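Local coordinates for protein mannitol dehydrogenase (Pseudomonas fluorescens, PDB 1LJ8) that binds NAD and probably catalyses the NAD-dependent oxidation of mannitol to fructose and the reverse reaction, at residues G134-D139 against G196-K201; A183-S188 against H221-N226; W264-K269 against V282-D287. All blocks are in the same frame, centred on the assembly; numbering follows the deposited sequence.

Contact 1: G134-D139 against G196-K201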
loop_
_atom_site.group_PDB
_atom_site.type_symbol
_atom_site.label_atom_id
_atom_site.label_comp_id
_atom_site.label_asym_id
_atom_site.label_seq_id
_atom_site.Cartn_x
_atom_site.Cartn_y
_atom_site.Cartn_z
ATOM N N GLY A 134 1.754 -4.711 -6.266
ATOM C CA GLY A 134 2.105 -5.412 -7.491
ATOM C C GLY A 134 2.380 -4.467 -8.664
ATOM O O GLY A 134 2.611 -4.959 -9.783
ATOM N N GLY A 135 2.393 -3.143 -8.440
ATOM C CA GLY A 135 2.613 -2.226 -9.572
ATOM C C GLY A 135 4.032 -2.114 -10.123
ATOM O O GLY A 135 4.249 -1.489 -11.159
ATOM N N TYR A 136 5.008 -2.755 -9.480
ATOM C CA TYR A 136 6.400 -2.594 -9.902
ATOM C C TYR A 136 6.931 -3.623 -10.899
ATOM O O TYR A 136 8.051 -3.486 -11.412
ATOM C CB TYR A 136 7.304 -2.533 -8.665
ATOM C CG TYR A 136 6.968 -1.347 -7.760
ATOM C CD1 TYR A 136 5.834 -1.358 -6.936
ATOM C CD2 TYR A 136 7.748 -0.194 -7.811
ATOM C CE1 TYR A 136 5.491 -0.229 -6.180
ATOM C CE2 TYR A 136 7.420 0.976 -7.063
ATOM C CZ TYR A 136 6.287 0.937 -6.252
ATOM O OH TYR A 136 5.959 2.063 -5.532
ATOM N N CYS A 137 6.132 -4.652 -11.125
ATOM C CA CYS A 137 6.446 -5.661 -12.111
ATOM C C CYS A 137 7.771 -6.381 -11.952
ATOM O O CYS A 137 8.459 -6.615 -12.961
ATOM C CB CYS A 137 6.387 -5.025 -13.511
ATOM S SG CYS A 137 4.767 -4.223 -13.835
ATOM N N ILE A 138 8.174 -6.679 -10.715
ATOM C CA ILE A 138 9.402 -7.468 -10.523
ATOM C C ILE A 138 8.905 -8.810 -9.992
ATOM O O ILE A 138 8.085 -8.843 -9.058
ATOM C CB ILE A 138 10.365 -6.881 -9.449
ATOM C CG1 ILE A 138 10.961 -5.561 -9.938
ATOM C CG2 ILE A 138 11.485 -7.948 -9.106
ATOM C CD1 ILE A 138 11.931 -5.719 -11.039
ATOM N N ASP A 139 9.371 -9.909 -10.583
ATOM C CA ASP A 139 8.995 -11.268 -10.140
ATOM C C ASP A 139 9.911 -11.572 -8.933
ATOM O O ASP A 139 11.130 -11.704 -9.100
ATOM C CB ASP A 139 9.264 -12.253 -11.287
ATOM C CG ASP A 139 8.910 -13.710 -10.952
ATOM O OD1 ASP A 139 8.842 -14.105 -9.763
ATOM O OD2 ASP A 139 8.718 -14.479 -11.927
ATOM N N GLY A 196 12.381 1.650 -2.332
ATOM C CA GLY A 196 13.201 2.451 -3.230
ATOM C C GLY A 196 14.059 1.545 -4.131
ATOM O O GLY A 196 14.160 1.792 -5.328
ATOM N N ALA A 197 14.708 0.535 -3.564
ATOM C CA ALA A 197 15.554 -0.347 -4.383
ATOM C C ALA A 197 14.738 -1.051 -5.473
ATOM O O ALA A 197 15.248 -1.252 -6.600
ATOM C CB ALA A 197 16.257 -1.403 -3.511
ATOM N N VAL A 198 13.500 -1.441 -5.146
ATOM C CA VAL A 198 12.634 -2.119 -6.126
ATOM C C VAL A 198 12.272 -1.125 -7.250
ATOM O O VAL A 198 12.332 -1.490 -8.453
ATOM C CB VAL A 198 11.343 -2.682 -5.459
ATOM C CG1 VAL A 198 10.361 -3.260 -6.543
ATOM C CG2 VAL A 198 11.715 -3.872 -4.528
ATOM N N THR A 199 11.922 0.105 -6.870
ATOM C CA THR A 199 11.570 1.144 -7.877
ATOM C C THR A 199 12.766 1.359 -8.808
ATOM O O THR A 199 12.623 1.412 -10.036
ATOM C CB THR A 199 11.230 2.480 -7.207
ATOM O OG1 THR A 199 10.132 2.273 -6.298
ATOM C CG2 THR A 199 10.816 3.554 -8.283
ATOM N N ARG A 200 13.949 1.482 -8.212
ATOM C CA ARG A 200 15.175 1.635 -8.997
ATOM C C ARG A 200 15.395 0.453 -9.936
ATOM O O ARG A 200 15.635 0.657 -11.137
ATOM C CB ARG A 200 16.388 1.756 -8.069
ATOM C CG ARG A 200 17.720 1.934 -8.820
ATOM C CD ARG A 200 18.804 2.202 -7.779
ATOM N NE ARG A 200 20.148 2.229 -8.335
ATOM C CZ ARG A 200 20.870 1.139 -8.600
ATOM N NH1 ARG A 200 20.389 -0.083 -8.358
ATOM N NH2 ARG A 200 22.076 1.279 -9.132
ATOM N N LYS A 201 15.294 -0.779 -9.419
ATOM C CA LYS A 201 15.528 -1.957 -10.251
ATOM C C LYS A 201 14.569 -2.049 -11.427
ATOM O O LYS A 201 14.972 -2.360 -12.569
ATOM C CB LYS A 201 15.411 -3.239 -9.422
ATOM C CG LYS A 201 15.872 -4.476 -10.172
ATOM C CD LYS A 201 15.609 -5.688 -9.272
ATOM C CE LYS A 201 16.366 -6.923 -9.746
ATOM N NZ LYS A 201 15.885 -8.094 -8.965
#

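Contact 2: A183-S188 against H221-N226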
loop_
_atom_site.group_PDB
_atom_site.type_symbol
_atom_site.label_atom_id
_atom_site.label_comp_id
_atom_site.label_asym_id
_atom_site.label_seq_id
_atom_site.Cartn_x
_atom_site.Cartn_y
_atom_site.Cartn_z
ATOM N N ALA A 183 16.830 15.954 -13.334
ATOM C CA ALA A 183 15.952 14.844 -12.985
ATOM C C ALA A 183 15.172 15.143 -11.704
ATOM O O ALA A 183 15.535 16.026 -10.919
ATOM C CB ALA A 183 16.799 13.583 -12.748
ATOM N N PHE A 184 14.084 14.408 -11.513
ATOM C CA PHE A 184 13.329 14.475 -10.252
ATOM C C PHE A 184 13.717 13.200 -9.451
ATOM O O PHE A 184 14.360 12.310 -9.979
ATOM C CB PHE A 184 11.814 14.466 -10.506
ATOM C CG PHE A 184 11.371 13.523 -11.604
ATOM C CD1 PHE A 184 11.457 12.132 -11.452
ATOM C CD2 PHE A 184 10.798 14.050 -12.771
ATOM C CE1 PHE A 184 10.973 11.268 -12.430
ATOM C CE2 PHE A 184 10.313 13.198 -13.763
ATOM C CZ PHE A 184 10.398 11.813 -13.586
ATOM N N THR A 185 13.385 13.156 -8.164
ATOM C CA THR A 185 13.590 11.973 -7.337
ATOM C C THR A 185 12.305 11.151 -7.528
ATOM O O THR A 185 11.213 11.723 -7.712
ATOM C CB THR A 185 13.658 12.368 -5.828
ATOM O OG1 THR A 185 14.804 13.195 -5.599
ATOM C CG2 THR A 185 13.728 11.133 -4.931
ATOM N N VAL A 186 12.419 9.835 -7.529
ATOM C CA VAL A 186 11.235 8.963 -7.589
ATOM C C VAL A 186 11.128 8.380 -6.173
ATOM O O VAL A 186 12.025 7.666 -5.691
ATOM C CB VAL A 186 11.345 7.839 -8.607
ATOM C CG1 VAL A 186 9.982 7.073 -8.656
ATOM C CG2 VAL A 186 11.565 8.434 -9.999
HETATM N N MSE A 187 10.015 8.712 -5.525
HETATM C CA MSE A 187 9.785 8.372 -4.120
HETATM C C MSE A 187 8.657 7.378 -3.910
HETATM O O MSE A 187 7.497 7.768 -3.841
HETATM C CB MSE A 187 9.502 9.712 -3.376
HETATM C CG MSE A 187 9.536 9.612 -1.851
HETATM SE SE MSE A 187 9.085 11.296 -0.974
HETATM C CE MSE A 187 7.143 11.383 -1.266
ATOM N N SER A 188 8.992 6.097 -3.731
ATOM C CA SER A 188 7.961 5.061 -3.533
ATOM C C SER A 188 7.389 5.131 -2.118
ATOM O O SER A 188 8.139 5.223 -1.150
ATOM C CB SER A 188 8.568 3.651 -3.688
ATOM O OG SER A 188 7.541 2.685 -3.414
ATOM N N HIS A 221 21.524 9.933 -12.489
ATOM C CA HIS A 221 20.891 11.206 -12.129
ATOM C C HIS A 221 19.624 11.143 -11.266
ATOM O O HIS A 221 19.207 12.155 -10.695
ATOM C CB HIS A 221 20.555 11.999 -13.418
ATOM C CG HIS A 221 21.773 12.346 -14.235
ATOM N ND1 HIS A 221 22.430 13.554 -14.130
ATOM C CD2 HIS A 221 22.476 11.616 -15.137
ATOM C CE1 HIS A 221 23.483 13.554 -14.936
ATOM N NE2 HIS A 221 23.533 12.392 -15.556
ATOM N N VAL A 222 19.008 9.973 -11.189
ATOM C CA VAL A 222 17.768 9.843 -10.400
ATOM C C VAL A 222 18.037 9.082 -9.074
ATOM O O VAL A 222 18.813 8.114 -9.060
ATOM C CB VAL A 222 16.712 9.053 -11.235
ATOM C CG1 VAL A 222 15.400 8.923 -10.448
ATOM C CG2 VAL A 222 16.429 9.792 -12.564
ATOM N N SER A 223 17.458 9.543 -7.968
ATOM C CA SER A 223 17.588 8.848 -6.672
ATOM C C SER A 223 16.229 8.144 -6.363
ATOM O O SER A 223 15.160 8.551 -6.851
ATOM C CB SER A 223 17.935 9.831 -5.550
ATOM O OG SER A 223 17.027 10.908 -5.557
ATOM N N PHE A 224 16.301 7.103 -5.534
ATOM C CA PHE A 224 15.170 6.227 -5.230
ATOM C C PHE A 224 15.231 5.893 -3.745
ATOM O O PHE A 224 15.592 4.787 -3.370
ATOM C CB PHE A 224 15.320 4.932 -6.042
ATOM C CG PHE A 224 15.394 5.163 -7.539
ATOM C CD1 PHE A 224 16.627 5.339 -8.179
ATOM C CD2 PHE A 224 14.224 5.154 -8.308
ATOM C CE1 PHE A 224 16.712 5.495 -9.586
ATOM C CE2 PHE A 224 14.276 5.308 -9.747
ATOM C CZ PHE A 224 15.544 5.478 -10.373
ATOM N N PRO A 225 14.874 6.866 -2.898
ATOM C CA PRO A 225 14.924 6.619 -1.449
ATOM C C PRO A 225 14.021 5.496 -0.960
ATOM O O PRO A 225 12.897 5.326 -1.441
ATOM C CB PRO A 225 14.546 7.992 -0.840
ATOM C CG PRO A 225 13.599 8.582 -1.912
ATOM C CD PRO A 225 14.343 8.196 -3.219
ATOM N N ASN A 226 14.528 4.671 -0.040
ATOM C CA ASN A 226 13.652 3.686 0.546
ATOM C C ASN A 226 12.948 4.399 1.683
ATOM O O ASN A 226 13.443 5.403 2.184
ATOM C CB ASN A 226 14.424 2.509 1.154
ATOM C CG ASN A 226 15.134 1.699 0.091
ATOM O OD1 ASN A 226 14.499 0.965 -0.693
ATOM N ND2 ASN A 226 16.459 1.822 0.043
HETATM O O HOH W 1 11.753 5.430 -3.957
HETATM O O HOH W 2 10.500 6.660 -0.790
#

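Contact 3: W264-K269 against V282-D287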
loop_
_atom_site.group_PDB
_atom_site.type_symbol
_atom_site.label_atom_id
_atom_site.label_comp_id
_atom_site.label_asym_id
_atom_site.label_seq_id
_atom_site.Cartn_x
_atom_site.Cartn_y
_atom_site.Cartn_z
ATOM N N TRP A 264 6.601 8.172 9.311
ATOM C CA TRP A 264 7.274 8.161 7.998
ATOM C C TRP A 264 8.771 8.234 8.317
ATOM O O TRP A 264 9.214 9.200 8.926
ATOM C CB TRP A 264 6.876 9.425 7.221
ATOM C CG TRP A 264 7.255 9.420 5.762
ATOM C CD1 TRP A 264 7.932 8.452 5.081
ATOM C CD2 TRP A 264 6.930 10.441 4.811
ATOM N NE1 TRP A 264 8.037 8.808 3.736
ATOM C CE2 TRP A 264 7.432 10.025 3.556
ATOM C CE3 TRP A 264 6.251 11.670 4.900
ATOM C CZ2 TRP A 264 7.277 10.797 2.392
ATOM C CZ3 TRP A 264 6.090 12.450 3.741
ATOM C CH2 TRP A 264 6.606 12.004 2.493
ATOM N N VAL A 265 9.515 7.203 7.941
ATOM C CA VAL A 265 10.957 7.253 8.113
ATOM C C VAL A 265 11.497 7.135 6.669
ATOM O O VAL A 265 11.140 6.203 5.953
ATOM C CB VAL A 265 11.476 6.099 8.948
ATOM C CG1 VAL A 265 13.014 6.347 9.152
ATOM C CG2 VAL A 265 10.732 6.040 10.301
ATOM N N LEU A 266 12.310 8.103 6.269
ATOM C CA LEU A 266 12.832 8.206 4.897
ATOM C C LEU A 266 14.346 8.237 4.850
ATOM O O LEU A 266 14.996 8.747 5.763
ATOM C CB LEU A 266 12.411 9.566 4.263
ATOM C CG LEU A 266 11.359 9.850 3.213
ATOM C CD1 LEU A 266 11.165 11.363 3.014
ATOM C CD2 LEU A 266 11.739 9.161 1.921
ATOM N N GLU A 267 14.891 7.756 3.740
ATOM C CA GLU A 267 16.313 7.908 3.496
ATOM C C GLU A 267 16.422 9.277 2.788
ATOM O O GLU A 267 15.642 9.574 1.871
ATOM C CB GLU A 267 16.831 6.790 2.600
ATOM C CG GLU A 267 16.864 5.470 3.366
ATOM C CD GLU A 267 17.226 4.300 2.506
ATOM O OE1 GLU A 267 17.276 4.431 1.226
ATOM O OE2 GLU A 267 17.443 3.246 3.129
ATOM N N ASP A 268 17.348 10.124 3.213
ATOM C CA ASP A 268 17.465 11.455 2.620
ATOM C C ASP A 268 18.262 11.443 1.326
ATOM O O ASP A 268 19.412 11.926 1.272
ATOM C CB ASP A 268 18.109 12.402 3.635
ATOM C CG ASP A 268 17.785 13.869 3.374
ATOM O OD1 ASP A 268 17.189 14.215 2.328
ATOM O OD2 ASP A 268 18.161 14.696 4.228
ATOM N N LYS A 269 17.627 10.927 0.276
ATOM C CA LYS A 269 18.257 10.774 -1.038
ATOM C C LYS A 269 17.385 11.441 -2.085
ATOM O O LYS A 269 16.605 10.762 -2.767
ATOM C CB LYS A 269 18.384 9.281 -1.358
ATOM C CG LYS A 269 19.287 8.493 -0.433
ATOM C CD LYS A 269 19.272 6.985 -0.769
ATOM C CE LYS A 269 20.096 6.204 0.239
ATOM N NZ LYS A 269 19.958 4.724 -0.050
ATOM N N VAL A 282 8.524 13.901 10.172
ATOM C CA VAL A 282 9.048 12.832 9.327
ATOM C C VAL A 282 10.471 12.595 9.825
ATOM O O VAL A 282 11.181 13.555 10.151
ATOM C CB VAL A 282 9.058 13.275 7.853
ATOM C CG1 VAL A 282 9.610 12.168 6.944
ATOM C CG2 VAL A 282 7.613 13.625 7.446
ATOM N N GLN A 283 10.875 11.333 9.864
ATOM C CA GLN A 283 12.189 10.952 10.365
ATOM C C GLN A 283 13.103 10.536 9.227
ATOM O O GLN A 283 12.657 9.893 8.304
ATOM C CB GLN A 283 12.018 9.792 11.339
ATOM C CG GLN A 283 11.070 10.159 12.485
ATOM C CD GLN A 283 10.631 8.945 13.255
ATOM O OE1 GLN A 283 9.539 8.440 13.061
ATOM N NE2 GLN A 283 11.500 8.444 14.120
ATOM N N PHE A 284 14.377 10.912 9.291
ATOM C CA PHE A 284 15.305 10.519 8.236
ATOM C C PHE A 284 16.393 9.657 8.855
ATOM O O PHE A 284 16.839 9.914 9.973
ATOM C CB PHE A 284 15.943 11.738 7.578
ATOM C CG PHE A 284 14.999 12.503 6.713
ATOM C CD1 PHE A 284 14.147 13.456 7.273
ATOM C CD2 PHE A 284 14.941 12.263 5.352
ATOM C CE1 PHE A 284 13.243 14.160 6.465
ATOM C CE2 PHE A 284 14.052 12.950 4.540
ATOM C CZ PHE A 284 13.196 13.905 5.094
ATOM N N THR A 285 16.798 8.614 8.145
ATOM C CA THR A 285 17.826 7.750 8.696
ATOM C C THR A 285 18.679 7.276 7.538
ATOM O O THR A 285 18.250 7.284 6.380
ATOM C CB THR A 285 17.184 6.564 9.474
ATOM O OG1 THR A 285 18.201 5.852 10.205
ATOM C CG2 THR A 285 16.479 5.614 8.519
ATOM N N ASP A 286 19.893 6.842 7.839
ATOM C CA ASP A 286 20.777 6.420 6.766
ATOM C C ASP A 286 20.298 5.183 5.988
ATOM O O ASP A 286 20.316 5.171 4.756
ATOM C CB ASP A 286 22.181 6.193 7.327
ATOM C CG ASP A 286 22.802 7.487 7.851
ATOM O OD1 ASP A 286 22.827 8.471 7.091
ATOM O OD2 ASP A 286 23.268 7.515 9.005
ATOM N N ASP A 287 19.875 4.165 6.718
ATOM C CA ASP A 287 19.368 2.926 6.130
ATOM C C ASP A 287 18.013 2.552 6.781
ATOM O O ASP A 287 17.938 2.115 7.918
ATOM C CB ASP A 287 20.403 1.810 6.331
ATOM C CG ASP A 287 19.861 0.438 5.987
ATOM O OD1 ASP A 287 18.875 0.350 5.198
ATOM O OD2 ASP A 287 20.433 -0.557 6.520
HETATM O O HOH W 3 7.623 9.850 11.632
HETATM O O HOH W 4 19.147 1.600 2.142
HETATM O O HOH W 5 19.287 9.554 5.154
HETATM O O HOH W 6 21.201 3.482 2.538
#

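Contact 1: G134-D139 against G196-K201
With CG anti to its own carbonyl carbon (chi1 -61°), Tyr136 sends its ring against helix 195-210, where Val198 holds CG1 anti to its backbone N (chi1 174°) and meets the tyrosine close to its root. The contact belongs to the Rossmann domain: the type I turn from Gly134 to Cys137 and the short strand that follows are laid across the helix that comes after strand 185-188. The two side chains cross at about a right angle, Tyr136 CB lying 3.8 Å from Val198 CG1. Further along the ring, the approach is oblique, and Thr199 OG1 comes within 3.1 Å of Tyr136 CE2. That oxygen is engaged with its own helix, in a hydrogen bond to Asn195 O, so it meets the ring as a packing partner. The tyrosine hydroxyl, at the far end of the ring, is hydrogen-bonded both to Ser188 OG and to Asp190 OD2. Asp190 is an NAD-binding residue, so Tyr136 probably acts from the second shell, helping to fix the orientation of the Asp190 carboxylate. An alanine here would remove both ring and hydroxyl, and would probably leave the Asp190 carboxylate less firmly placed and the Thr199 side of the helix less well packed. Nearer the surface the contact is thinner and apolar. Ile138 runs past Val198 in the opposite sense, its CG1 4.1 Å from Val198 CG1. Lys201 is extended, carries its NZ to a hydrogen bond with Gly143 O, and on the way crosses the isoleucine nearly at right angles, Lys201 CD standing 4.1 Å from Ile138 CD1.

Contact 2: A183-S188 against H221-N226
Strand 185-188 is the outermost strand at one border of the Rossmann sheet, and residues 221-226, which follow two helices, return beside it almost parallel, 12° apart in direction. After a helical excursion the chain thus returns as an irregular extended segment, held by a single direct backbone bond, Val186 N to Ser223 O at 3.1 Å, with the N-H arriving nearly along the carbonyl axis. Around this bond the packing is close. On one flank Thr185 CG2 presses against Pro225 CD at 3.5 Å, tighter than ordinary van der Waals contact, while Thr185 OG1 and Ser223 OG are satisfied by Val271 N and Lys269 O. On the other flank Val186 and Phe224 lie side by side and point the same way, Val186 CB resting obliquely 3.9 Å from Phe224 CD2. Phe224 CA also directs its hydrogen almost straight at Val186 O, 3.5 Å away. Not every polar group here is served: Phe184 O is buried without a partner in the model, with Val222 CG1 at 3.6 Å. Toward Ser188 the pairing loosens. Pro225 has no N-H to offer Val186 O, and a water bridges instead: it donates to Val186 O and Pro225 O and accepts from Ser188 N. At the other end His221 is exposed, and its ring leads away from the strand, so that Ala183 CB meets the backbone there, 3.5 Å from His221 O. A second water extends the buried bridge, donating one proton to Ser188 O and the other to Pro225 O, 2.8 Å away.

Contact 3: W264-K269 against V282-D287
Glu267 OE1 is gripped twice, by the amide ND2 of Asn226 and by Lys269 NZ, which makes a salt bridge with OE1 at 3.0 Å and approaches from above the carboxylate plane, 60° out of it. The partner oxygen OE2 accepts from Val288 N and from a water at 2.6 Å. Another acid stands close, Asp287 OD1 being 3.8 Å from Glu267 OE2; it is hydrogen-bonded to Thr289 OG1, the same water reaches it weakly, and Lys269 probably offsets the repulsion. Behind these charges, strands 263-266 and 283-284 pair in parallel in a small mixed three-stranded sheet, whose remaining strand is 227-230. Gln283 N donates to Trp264 O, Leu266 N to Gln283 O at 2.7 Å, and Thr285 N to Leu266 O, this last from above the carbonyl plane. On the face that carries Leu266 and Phe284 the contacts are largely apolar. Here Leu266 CD1 and Val282 CG1 sit over the same face of the Trp264 ring, toward its rim, and Leu266 CD1 also meets Phe284 CE2 at 3.6 Å. Leu266 holds this place with chi1 at -106°, away from the staggered positions. On the other face Val265 CG1 touches Thr285 CG2 at 3.6 Å. Asp268, salt-bridged to Arg274, crosses the Phe284 ring obliquely, with Asp268 CB 3.6 Å from Phe284 CD2.

Contact 2 is the most buried of the three; contacts 1 and 3 each mix buried with exposed residues. Contacts 1 and 2 use consecutive elements, strand 185-188 in contact 2 leading into helix 195-210 in contact 1, and they meet at Tyr136 and Ser188 and again where Asn226 OD1 accepts from Ala197 N. Asn226 and Ser223 also join contact 2 to contact 3, at Glu267 and Lys269. Contacts 1 and 3 do not touch. Their chemistry differs accordingly: side chains alone join 134-139 to 196-201 beside the NAD-binding Asp190, one backbone bond and water join 183-188 to 221-226, and a short parallel ladder with charged residues at its end joins 264-269 to 282-287.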